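Local coordinates for uncharacterized NTF2-like protein (Cytophaga hutchinsonii ATCC 33406, PDB 3F14) that is of unknown function but adopts the NTF2-like, SnoaL-type cone fold, whose hydrophobic cavity in relatives often holds a small-molecule ligand or an active site, at residues E30-I34 against F48-M52. Where two conformers were deposited one is given. Residue numbers count along the deposited sequence, not the author numbering.
Sequences EWNII and FCNKM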
# COMPACT_ATOMS: atom_id res chain seq x y z
N GLU A 30 -5.69 14.04 -7.77
CA GLU A 30 -4.25 13.86 -7.85
C GLU A 30 -3.95 12.36 -7.87
O GLU A 30 -4.58 11.60 -7.14
CB GLU A 30 -3.55 14.48 -6.63
CG GLU A 30 -3.80 15.94 -6.56
CD GLU A 30 -2.96 16.67 -5.49
OE1 GLU A 30 -2.09 16.02 -4.85
OE2 GLU A 30 -3.25 17.87 -5.31
N TRP A 31 -3.00 11.96 -8.70
CA TRP A 31 -2.44 10.61 -8.71
C TRP A 31 -1.00 10.71 -8.30
O TRP A 31 -0.17 11.22 -9.03
CB TRP A 31 -2.58 9.95 -10.07
CG TRP A 31 -2.21 8.46 -10.10
CD1 TRP A 31 -2.03 7.66 -9.04
CD2 TRP A 31 -2.11 7.61 -11.25
NE1 TRP A 31 -1.77 6.38 -9.44
CE2 TRP A 31 -1.83 6.30 -10.81
CE3 TRP A 31 -2.25 7.82 -12.63
CZ2 TRP A 31 -1.64 5.23 -11.69
CZ3 TRP A 31 -2.04 6.75 -13.51
CH2 TRP A 31 -1.77 5.47 -13.04
N ASN A 32 -0.70 10.22 -7.09
CA ASN A 32 0.62 10.16 -6.50
C ASN A 32 1.19 8.76 -6.76
O ASN A 32 0.82 7.81 -6.08
CB ASN A 32 0.56 10.47 -5.02
CG ASN A 32 1.92 10.44 -4.36
OD1 ASN A 32 2.93 10.22 -5.02
ND2 ASN A 32 1.95 10.65 -3.07
N ILE A 33 2.07 8.63 -7.73
CA ILE A 33 2.76 7.38 -8.04
C ILE A 33 4.06 7.44 -7.22
O ILE A 33 5.01 8.15 -7.57
CB ILE A 33 3.02 7.18 -9.52
CG1 ILE A 33 1.66 7.23 -10.27
CG2 ILE A 33 3.75 5.81 -9.74
CD1 ILE A 33 1.81 7.16 -11.82
N ILE A 34 4.06 6.76 -6.07
CA ILE A 34 5.12 6.83 -5.08
C ILE A 34 6.49 6.52 -5.69
O ILE A 34 6.67 5.53 -6.38
CB ILE A 34 4.83 5.83 -3.92
CG1 ILE A 34 3.54 6.21 -3.17
CG2 ILE A 34 6.01 5.74 -2.96
CD1 ILE A 34 3.61 7.43 -2.30
N PHE A 48 -2.39 11.56 -18.78
CA PHE A 48 -1.34 10.64 -18.32
C PHE A 48 -1.82 9.21 -18.39
O PHE A 48 -1.12 8.32 -18.91
CB PHE A 48 -0.97 10.99 -16.88
CG PHE A 48 0.23 10.25 -16.33
CD1 PHE A 48 1.50 10.78 -16.47
CD2 PHE A 48 0.04 9.09 -15.63
CE1 PHE A 48 2.59 10.10 -15.93
CE2 PHE A 48 1.11 8.43 -15.10
CZ PHE A 48 2.38 8.95 -15.25
N CYS A 49 -3.04 8.95 -17.94
CA CYS A 49 -3.63 7.64 -18.08
C CYS A 49 -3.72 7.23 -19.52
O CYS A 49 -3.48 6.04 -19.84
CB CYS A 49 -5.03 7.64 -17.44
SG CYS A 49 -5.05 7.70 -15.65
N ASN A 50 -4.15 8.10 -20.42
CA ASN A 50 -4.24 7.75 -21.84
C ASN A 50 -2.89 7.40 -22.44
O ASN A 50 -2.81 6.53 -23.32
CB ASN A 50 -4.97 8.84 -22.66
CG ASN A 50 -6.50 8.77 -22.49
OD1 ASN A 50 -7.04 7.70 -22.23
ND2 ASN A 50 -7.18 9.87 -22.71
N LYS A 51 -1.84 8.13 -22.06
CA LYS A 51 -0.49 7.82 -22.55
C LYS A 51 -0.08 6.40 -22.12
O LYS A 51 0.50 5.64 -22.91
CB LYS A 51 0.47 8.88 -22.02
CG LYS A 51 1.94 8.71 -22.31
CD LYS A 51 2.70 10.01 -21.96
CE LYS A 51 4.20 9.80 -21.80
NZ LYS A 51 4.74 8.72 -22.70
N MSE A 52 -0.47 6.01 -20.90
CA MSE A 52 -0.16 4.69 -20.24
C MSE A 52 -1.02 3.51 -20.71
O MSE A 52 -0.61 2.36 -20.60
CB MSE A 52 -0.27 4.78 -18.67
CG MSE A 52 0.26 3.53 -17.83
SE MSE A 52 0.19 3.73 -15.96
CE MSE A 52 1.43 5.16 -15.80
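In the NTF2-like fold a curved sheet wraps round helices to form a cone, and here helix 42-57 packs on the inward side of strand 29-33. The axes of strand 30-33 and helix 48-52 come no closer than 12.5 Å, with their N-to-C directions 51° apart, a gap filled by Trp31 and Ile33 from the strand and Phe48, Cys49 and Met52 from the helix. Trp31 reaches farthest: its CZ3 lies 3.8 Å from Phe48 CD2 and 3.8 Å from Cys49 SG, while its CH2 comes within 3.9 Å of the selenium (SE) of Met52, a selenomethionine. The six-membered ring of Trp31 and the ring of Phe48 are nearly perpendicular (88°), with centroids 5.8 Å apart; Cys49 and Met52 add oblique sulfur- and selenium-aromatic contacts. Two residues along the strand, on the same face, Ile33 sets CD1 3.6 Å from Phe48 CE2. One helical turn, closed by the backbone hydrogen bond from Met52 N to Phe48 O (3.1 Å), brings Phe48 and Met52 together against the strand. Tris and triethylene glycol, probably from crystallisation, lie near Trp31 and Ile33 respectively, consistent with a pocket beside the contact. Trp31 NE1 is hydrogen-bonded to Ser109 OG on strand 103-111, its ring meets Phe13 of helix 2-14 edge-to-face, and Phe48 also touches Val39 of strand 37-40.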